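Local atomic coordinates of probable ribosomal RNA small subunit methyltransferase (Thermus thermophilus, PDB entry 3DMH), a protein that transfers a methyl group from S-adenosylmethionine to the N2 atom of a guanosine in 16S ribosomal RNA. Residues 72-77 against 92-97; 201-206 against 264-269; 42-47 against 61-66. All coordinates share one frame; numbering follows the deposited sequence.

Contact 1 (72-77 against 92-97)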
loop_
_atom_site.group_PDB
_atom_site.type_symbol
_atom_site.label_atom_id
_atom_site.label_comp_id
_atom_site.label_asym_id
_atom_site.label_seq_id
_atom_site.Cartn_x
_atom_site.Cartn_y
_atom_site.Cartn_z
ATOM N N LEU A 72 8.401 -4.474 10.775
ATOM C CA LEU A 72 7.372 -3.417 10.704
ATOM C C LEU A 72 6.828 -3.374 9.292
ATOM O O LEU A 72 7.587 -3.139 8.351
ATOM C CB LEU A 72 7.975 -2.045 11.085
ATOM C CG LEU A 72 8.680 -2.015 12.457
ATOM C CD1 LEU A 72 9.030 -0.568 12.769
ATOM C CD2 LEU A 72 7.863 -2.601 13.589
ATOM N N GLU A 73 5.512 -3.537 9.147
ATOM C CA GLU A 73 4.948 -3.661 7.821
ATOM C C GLU A 73 3.663 -2.846 7.691
ATOM O O GLU A 73 2.814 -2.828 8.599
ATOM C CB GLU A 73 4.701 -5.130 7.534
ATOM C CG GLU A 73 4.009 -5.444 6.199
ATOM C CD GLU A 73 4.757 -4.881 5.011
ATOM O OE1 GLU A 73 5.897 -5.310 4.755
ATOM O OE2 GLU A 73 4.237 -3.995 4.293
ATOM N N THR A 74 3.557 -2.147 6.562
ATOM C CA THR A 74 2.412 -1.284 6.297
ATOM C C THR A 74 1.267 -1.956 5.545
ATOM O O THR A 74 0.127 -1.482 5.609
ATOM C CB THR A 74 2.823 -0.033 5.479
ATOM O OG1 THR A 74 3.528 -0.479 4.312
ATOM C CG2 THR A 74 3.779 0.844 6.275
ATOM N N SER A 75 1.571 -3.043 4.818
ATOM C CA SER A 75 0.553 -3.715 4.017
ATOM C C SER A 75 -0.204 -4.737 4.823
ATOM O O SER A 75 0.378 -5.667 5.389
ATOM C CB SER A 75 1.222 -4.389 2.818
ATOM O OG SER A 75 0.378 -5.398 2.229
ATOM N N ARG A 76 -1.521 -4.596 4.828
ATOM C CA ARG A 76 -2.357 -5.564 5.527
ATOM C C ARG A 76 -2.187 -6.963 4.938
ATOM O O ARG A 76 -2.046 -7.928 5.684
ATOM C CB ARG A 76 -3.834 -5.135 5.533
ATOM C CG ARG A 76 -4.567 -5.768 6.688
ATOM C CD ARG A 76 -4.365 -4.918 7.969
ATOM N NE ARG A 76 -4.919 -5.575 9.138
ATOM C CZ ARG A 76 -5.197 -4.945 10.277
ATOM N NH1 ARG A 76 -4.950 -3.629 10.412
ATOM N NH2 ARG A 76 -5.733 -5.645 11.291
ATOM N N ALA A 77 -2.201 -7.063 3.604
ATOM C CA ALA A 77 -2.015 -8.349 2.923
ATOM C C ALA A 77 -0.716 -9.019 3.365
ATOM O O ALA A 77 -0.694 -10.232 3.633
ATOM C CB ALA A 77 -2.034 -8.165 1.400
ATOM N N ALA A 92 2.863 -1.293 11.253
ATOM C CA ALA A 92 3.678 -0.152 11.669
ATOM C C ALA A 92 4.382 0.506 10.511
ATOM O O ALA A 92 4.755 -0.151 9.554
ATOM C CB ALA A 92 4.684 -0.588 12.711
ATOM N N LEU A 93 4.521 1.825 10.607
ATOM C CA LEU A 93 5.340 2.564 9.680
ATOM C C LEU A 93 6.812 2.368 10.026
ATOM O O LEU A 93 7.163 2.153 11.194
ATOM C CB LEU A 93 5.011 4.050 9.805
ATOM C CG LEU A 93 3.530 4.394 9.622
ATOM C CD1 LEU A 93 3.277 5.810 10.123
ATOM C CD2 LEU A 93 3.127 4.261 8.165
ATOM N N PRO A 94 7.703 2.477 9.019
ATOM C CA PRO A 94 9.116 2.239 9.285
ATOM C C PRO A 94 9.647 3.169 10.363
ATOM O O PRO A 94 10.431 2.743 11.225
ATOM C CB PRO A 94 9.789 2.535 7.933
ATOM C CG PRO A 94 8.723 2.348 6.912
ATOM C CD PRO A 94 7.413 2.696 7.584
ATOM N N TRP A 95 9.191 4.426 10.332
ATOM C CA TRP A 95 9.645 5.419 11.302
ATOM C C TRP A 95 8.996 5.332 12.687
ATOM O O TRP A 95 9.239 6.187 13.563
ATOM C CB TRP A 95 9.513 6.833 10.731
ATOM C CG TRP A 95 8.149 7.136 10.214
ATOM C CD1 TRP A 95 7.105 7.638 10.925
ATOM C CD2 TRP A 95 7.684 6.969 8.866
ATOM N NE1 TRP A 95 6.012 7.812 10.107
ATOM C CE2 TRP A 95 6.336 7.397 8.839
ATOM C CE3 TRP A 95 8.274 6.498 7.682
ATOM C CZ2 TRP A 95 5.560 7.379 7.664
ATOM C CZ3 TRP A 95 7.499 6.479 6.503
ATOM C CH2 TRP A 95 6.158 6.909 6.511
ATOM N N GLU A 96 8.196 4.296 12.896
ATOM C CA GLU A 96 7.688 3.994 14.226
ATOM C C GLU A 96 8.654 3.080 14.979
ATOM O O GLU A 96 8.386 2.723 16.128
ATOM C CB GLU A 96 6.268 3.417 14.175
ATOM C CG GLU A 96 5.229 4.487 13.800
ATOM C CD GLU A 96 3.817 3.949 13.658
ATOM O OE1 GLU A 96 3.674 2.776 13.233
ATOM O OE2 GLU A 96 2.868 4.704 13.981
ATOM N N ALA A 97 9.780 2.731 14.351
ATOM C CA ALA A 97 10.781 1.866 14.979
ATOM C C ALA A 97 11.332 2.474 16.264
ATOM O O ALA A 97 11.561 3.670 16.334
ATOM C CB ALA A 97 11.924 1.566 14.016
HETATM O O HOH W 1 6.978 -0.465 7.636
#
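L72, its CG anti to the carbonyl carbon (chi1 -55°), reaches into the loop 92-97 with both of its methyl groups. CD2 rests 3.9 Å from A92 CB, while CD1 enters the bend of the 3-10 segment 94-96, near L93 O and P94 O, and the CB of A97 lies 3.8 Å away. A second apolar touch comes from T74, whose CG2 meets L93 CD2 at 4.0 Å, the two side chains crossing at about a right angle. Strands 68-73 and 90-91 are parallel neighbours at one end of a sheet of order 3-2-1-4-5-7-6, the Rossmann-like fold of methyltransferases; E73 closes its strand as the cofactor-binding E262 closes the matching strand of the second such sheet. Among the polar links, A92 N donates to E73 O at 3.1 Å, nearly straight (164°) but from well above the carbonyl plane. Water 1 lies within bonding distance of A92 O (3.0 Å) and, weakly, of L72 O, but with more acceptors around it than protons it may not serve both. E96 OE1 accepts from L93 N at 2.9 Å, and E73 OE2 receives S75 N on its anti lone pair.

Contact 2 (201-206 against 264-269)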
loop_
_atom_site.group_PDB
_atom_site.type_symbol
_atom_site.label_atom_id
_atom_site.label_comp_id
_atom_site.label_asym_id
_atom_site.label_seq_id
_atom_site.Cartn_x
_atom_site.Cartn_y
_atom_site.Cartn_z
ATOM N N HIS A 201 -4.498 15.623 3.593
ATOM C CA HIS A 201 -3.317 15.470 4.430
ATOM C C HIS A 201 -2.795 14.089 4.172
ATOM O O HIS A 201 -3.565 13.134 4.128
ATOM C CB HIS A 201 -3.681 15.578 5.900
ATOM C CG HIS A 201 -3.978 16.974 6.337
ATOM N ND1 HIS A 201 -5.172 17.613 6.063
ATOM C CD2 HIS A 201 -3.215 17.875 6.998
ATOM C CE1 HIS A 201 -5.136 18.838 6.560
ATOM N NE2 HIS A 201 -3.959 19.022 7.129
ATOM N N HIS A 202 -1.492 13.985 3.988
ATOM C CA HIS A 202 -0.913 12.664 3.772
ATOM C C HIS A 202 0.542 12.530 4.164
ATOM O O HIS A 202 1.313 13.505 4.198
ATOM C CB HIS A 202 -1.138 12.204 2.326
ATOM C CG HIS A 202 -0.485 13.075 1.307
ATOM N ND1 HIS A 202 0.876 13.063 1.086
ATOM C CD2 HIS A 202 -1.001 13.990 0.452
ATOM C CE1 HIS A 202 1.169 13.931 0.135
ATOM N NE2 HIS A 202 0.050 14.509 -0.264
ATOM N N LEU A 203 0.888 11.283 4.482
ATOM C CA LEU A 203 2.253 10.871 4.745
ATOM C C LEU A 203 2.948 10.516 3.427
ATOM O O LEU A 203 2.304 10.511 2.357
ATOM C CB LEU A 203 2.250 9.668 5.700
ATOM C CG LEU A 203 1.785 9.958 7.129
ATOM C CD1 LEU A 203 1.431 8.633 7.816
ATOM C CD2 LEU A 203 2.868 10.662 7.917
ATOM N N PRO A 204 4.271 10.240 3.481
ATOM C CA PRO A 204 4.952 9.878 2.243
ATOM C C PRO A 204 4.474 8.552 1.657
ATOM O O PRO A 204 4.018 7.665 2.395
ATOM C CB PRO A 204 6.422 9.731 2.668
ATOM C CG PRO A 204 6.558 10.467 3.954
ATOM C CD PRO A 204 5.207 10.320 4.624
ATOM N N GLY A 205 4.556 8.458 0.331
ATOM C CA GLY A 205 4.401 7.179 -0.370
ATOM C C GLY A 205 3.003 6.910 -0.894
ATOM O O GLY A 205 2.769 5.923 -1.629
ATOM N N VAL A 206 2.054 7.753 -0.504
ATOM C CA VAL A 206 0.660 7.568 -0.927
ATOM C C VAL A 206 0.514 7.762 -2.430
ATOM O O VAL A 206 1.347 8.447 -3.076
ATOM C CB VAL A 206 -0.306 8.533 -0.180
ATOM C CG1 VAL A 206 -0.198 8.329 1.318
ATOM C CG2 VAL A 206 -0.012 9.990 -0.571
ATOM N N ASP A 264 -2.684 -0.056 2.637
ATOM C CA ASP A 264 -1.470 0.604 3.092
ATOM C C ASP A 264 -1.712 1.464 4.342
ATOM O O ASP A 264 -2.500 2.390 4.296
ATOM C CB ASP A 264 -0.893 1.492 1.967
ATOM C CG ASP A 264 0.172 2.428 2.471
ATOM O OD1 ASP A 264 1.046 1.956 3.185
ATOM O OD2 ASP A 264 0.114 3.648 2.154
ATOM N N LEU A 265 -1.045 1.120 5.445
ATOM C CA LEU A 265 -1.175 1.857 6.687
ATOM C C LEU A 265 -0.932 3.357 6.550
ATOM O O LEU A 265 -1.649 4.156 7.160
ATOM C CB LEU A 265 -0.217 1.304 7.749
ATOM C CG LEU A 265 -0.260 1.948 9.127
ATOM C CD1 LEU A 265 -1.643 1.828 9.738
ATOM C CD2 LEU A 265 0.769 1.314 10.011
ATOM N N ALA A 266 0.099 3.744 5.791
ATOM C CA ALA A 266 0.393 5.193 5.649
ATOM C C ALA A 266 -0.823 5.908 5.046
ATOM O O ALA A 266 -1.185 7.018 5.450
ATOM C CB ALA A 266 1.644 5.399 4.802
ATOM N N SER A 267 -1.475 5.257 4.085
ATOM C CA SER A 267 -2.648 5.802 3.439
ATOM C C SER A 267 -3.854 5.847 4.375
ATOM O O SER A 267 -4.599 6.833 4.387
ATOM C CB SER A 267 -2.971 5.007 2.171
ATOM O OG SER A 267 -1.953 5.244 1.195
ATOM N N VAL A 268 -4.039 4.803 5.186
ATOM C CA VAL A 268 -5.120 4.791 6.176
ATOM C C VAL A 268 -4.977 5.984 7.127
ATOM O O VAL A 268 -5.949 6.710 7.394
ATOM C CB VAL A 268 -5.105 3.494 6.992
ATOM C CG1 VAL A 268 -6.079 3.559 8.177
ATOM C CG2 VAL A 268 -5.448 2.325 6.097
ATOM N N LEU A 269 -3.767 6.191 7.638
ATOM C CA LEU A 269 -3.526 7.304 8.582
ATOM C C LEU A 269 -3.741 8.647 7.909
ATOM O O LEU A 269 -4.242 9.594 8.523
ATOM C CB LEU A 269 -2.114 7.248 9.154
ATOM C CG LEU A 269 -1.839 5.993 10.002
ATOM C CD1 LEU A 269 -0.358 5.876 10.331
ATOM C CD2 LEU A 269 -2.663 5.991 11.295
HETATM O O HOH W 2 2.936 4.967 1.564
#
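L203 points its side chain at helix 265-277. Its CG stands anti to the carbonyl carbon (chi1 -68°), and the branch beyond it brings CD1 to 4.0 Å from L269 CB and close to the carbonyl oxygen of A266, while L203 CB faces A266 CB more loosely. The backbone of L203 is tied in as well: its N bonds S270 OG, which also bonds A266 O, and L203 O, lying near the plane of the H202 ring, accepts from its ND1. P204 then turns its carbonyl to the helix start, with O 4.1 Å from A266 CB. Water 2 bridges the two segments, donating to P204 O at 3.0 Å and to D264 OD2 at 3.2 Å. G205 takes the positive-phi position of the type II turn from L203 to V206, where a CB would collide with the carbonyl oxygen before it. V206, the last residue of the turn, lays CG1 3.6 Å from S267 OG. That hydroxyl donates to the anti lone pair of D264 OD2 at 2.8 Å, and S267 N reaches the same oxygen from above the carboxylate plane; with a weak bond from A266 N to OD1, D264 caps the helix N terminus. D264 N in turn bonds E262, which binds S-adenosylmethionine, so the turn packs on the second-strand-to-helix junction that borders the cofactor pocket in Rossmann-like methyltransferases.

Contact 3 (42-47 against 61-66)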
loop_
_atom_site.group_PDB
_atom_site.type_symbol
_atom_site.label_atom_id
_atom_site.label_comp_id
_atom_site.label_asym_id
_atom_site.label_seq_id
_atom_site.Cartn_x
_atom_site.Cartn_y
_atom_site.Cartn_z
ATOM N N VAL A 42 21.861 -12.081 3.741
ATOM C CA VAL A 42 21.817 -11.673 5.154
ATOM C C VAL A 42 22.383 -12.737 6.105
ATOM O O VAL A 42 22.082 -13.932 5.978
ATOM C CB VAL A 42 20.407 -11.284 5.605
ATOM C CG1 VAL A 42 19.919 -10.092 4.814
ATOM C CG2 VAL A 42 19.467 -12.448 5.418
ATOM N N GLU A 43 23.202 -12.271 7.049
ATOM C CA GLU A 43 23.814 -13.105 8.082
ATOM C C GLU A 43 23.536 -12.473 9.442
ATOM O O GLU A 43 23.464 -11.247 9.544
ATOM C CB GLU A 43 25.339 -13.149 7.896
ATOM C CG GLU A 43 25.810 -13.455 6.482
ATOM C CD GLU A 43 26.088 -14.916 6.265
ATOM O OE1 GLU A 43 26.274 -15.639 7.272
ATOM O OE2 GLU A 43 26.136 -15.345 5.089
ATOM N N PRO A 44 23.373 -13.298 10.492
ATOM C CA PRO A 44 23.177 -12.735 11.828
ATOM C C PRO A 44 24.304 -11.806 12.281
ATOM O O PRO A 44 25.492 -12.028 11.970
ATOM C CB PRO A 44 23.114 -13.971 12.733
ATOM C CG PRO A 44 22.660 -15.055 11.847
ATOM C CD PRO A 44 23.295 -14.774 10.502
ATOM N N PHE A 45 23.911 -10.774 13.017
ATOM C CA PHE A 45 24.849 -9.874 13.671
ATOM C C PHE A 45 24.189 -9.384 14.948
ATOM O O PHE A 45 23.148 -8.749 14.892
ATOM C CB PHE A 45 25.178 -8.682 12.766
ATOM C CG PHE A 45 26.105 -7.691 13.401
ATOM C CD1 PHE A 45 27.470 -7.943 13.443
ATOM C CD2 PHE A 45 25.621 -6.521 13.987
ATOM C CE1 PHE A 45 28.344 -7.045 14.036
ATOM C CE2 PHE A 45 26.493 -5.620 14.587
ATOM C CZ PHE A 45 27.848 -5.875 14.603
ATOM N N GLY A 46 24.783 -9.677 16.098
ATOM C CA GLY A 46 24.184 -9.284 17.366
ATOM C C GLY A 46 22.950 -10.121 17.663
ATOM O O GLY A 46 22.818 -11.228 17.160
ATOM N N GLU A 47 22.052 -9.585 18.490
ATOM C CA GLU A 47 20.926 -10.366 19.013
ATOM C C GLU A 47 19.563 -9.929 18.498
ATOM O O GLU A 47 18.670 -10.752 18.372
ATOM C CB GLU A 47 20.890 -10.286 20.541
ATOM C CG GLU A 47 21.991 -11.085 21.244
ATOM C CD GLU A 47 23.372 -10.499 21.046
ATOM O OE1 GLU A 47 23.495 -9.251 21.042
ATOM O OE2 GLU A 47 24.336 -11.290 20.891
ATOM N N LEU A 61 14.378 -13.771 6.265
ATOM C CA LEU A 61 14.059 -15.092 6.856
ATOM C C LEU A 61 15.267 -15.861 7.409
ATOM O O LEU A 61 15.125 -16.573 8.408
ATOM C CB LEU A 61 13.264 -15.969 5.896
ATOM C CG LEU A 61 12.527 -17.163 6.524
ATOM C CD1 LEU A 61 11.500 -16.721 7.564
ATOM C CD2 LEU A 61 11.823 -17.926 5.421
ATOM N N PRO A 62 16.447 -15.736 6.770
ATOM C CA PRO A 62 17.613 -16.456 7.329
ATOM C C PRO A 62 17.951 -16.101 8.775
ATOM O O PRO A 62 18.627 -16.885 9.456
ATOM C CB PRO A 62 18.761 -16.068 6.378
ATOM C CG PRO A 62 18.062 -15.817 5.067
ATOM C CD PRO A 62 16.783 -15.089 5.483
ATOM N N LEU A 63 17.500 -14.929 9.249
ATOM C CA LEU A 63 17.777 -14.487 10.620
ATOM C C LEU A 63 16.846 -15.131 11.651
ATOM O O LEU A 63 17.159 -15.160 12.834
ATOM C CB LEU A 63 17.660 -12.955 10.720
ATOM C CG LEU A 63 18.481 -12.156 9.701
ATOM C CD1 LEU A 63 18.227 -10.656 9.875
ATOM C CD2 LEU A 63 20.003 -12.440 9.800
ATOM N N GLU A 64 15.705 -15.651 11.179
ATOM C CA GLU A 64 14.694 -16.210 12.079
ATOM C C GLU A 64 15.260 -17.443 12.788
ATOM O O GLU A 64 15.878 -18.305 12.176
ATOM C CB GLU A 64 13.396 -16.512 11.289
ATOM C CG GLU A 64 12.188 -17.002 12.137
ATOM C CD GLU A 64 11.522 -15.932 13.008
ATOM O OE1 GLU A 64 11.839 -14.706 12.920
ATOM O OE2 GLU A 64 10.642 -16.332 13.806
ATOM N N GLY A 65 15.116 -17.483 14.106
ATOM C CA GLY A 65 15.655 -18.616 14.857
ATOM C C GLY A 65 17.110 -18.485 15.279
ATOM O O GLY A 65 17.568 -19.225 16.153
ATOM N N ARG A 66 17.842 -17.556 14.660
ATOM C CA ARG A 66 19.229 -17.251 15.049
ATOM C C ARG A 66 19.350 -15.921 15.811
ATOM O O ARG A 66 20.313 -15.692 16.555
ATOM C CB ARG A 66 20.115 -17.235 13.810
ATOM C CG ARG A 66 20.166 -18.594 13.113
ATOM C CD ARG A 66 21.611 -18.979 12.867
ATOM N NE ARG A 66 22.011 -18.667 11.505
ATOM C CZ ARG A 66 23.269 -18.473 11.119
ATOM N NH1 ARG A 66 24.263 -18.523 11.997
ATOM N NH2 ARG A 66 23.530 -18.205 9.850
HETATM O O HOH W 3 22.650 -16.469 7.117
#
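L63 CD2 lies in the middle of the contact, 3.5 Å from P44 N and almost as near to E43 C, against the flat peptide that joins these two residues. P44 CD follows at 4.1 Å, and V42 CB is more distant. The two loops lead into the N-terminal ends of strands 48-51 and 68-73, adjacent parallel strands of the first Rossmann-like sheet, and L63 also touches V69, L104 and V106 of that sheet. Its CG is anti to the carbonyl carbon (chi1 -53°), and of its two methyls it is CD2 that comes to the 42-47 loop. Beside L63, V42 CG2 meets the P62 ring, with CG at 3.7 Å, and the two side chains cross at about a right angle.

Further out, R66 lays its guanidinium over the ring of P44. The arginine chain, bent at chi2 and chi3, folds back so that P44 CG sits 3.5 Å from the guanidinium plane, over its centre. P44 CD is nearest to R66 NH2, also at 3.5 Å. An alanine at P44 lacks CG and CD, which would probably leave one face of the guanidinium without its apolar cover and the group freer to swing, and open a gap beside L63 CD2. Within the second loop, R66 N bonds L63 O three residues back.

At the rim no direct hydrogen bond joins the two loops. E43 OE1 stays 4.6 Å from R66 NH2, beyond a salt bridge, though the opposite charges may still attract. The firmer tie of E43 is from its backbone N to the hydroxyl of Y136 on strand 133-140. A single water spans the two loops: water 3 donates to V42 O at 2.8 Å and accepts only a weak, 3.4 Å bond from R66 NH2.

In the fold
From the N terminus, contact 3 comes first, closing the loop round strand 48-51 where the chain enters the first Rossmann-like sheet. Contact 1 follows, closing the excursion through helix 76-84 and strand 90-91 at the other end of strand 68-73. Contact 2 then closes a much longer loop, from the end of the hairpin 187-193/196-202 to the start of helix 265-277 in the second Rossmann-like domain, next to the cofactor. The three run in series, neither nested nor crossed. Contacts 1 and 2 nevertheless touch: T74 O probably accepts a hydrogen bond from L265 N, and L93 CD1 packs on L269 CD1, joining the two Rossmann-like halves.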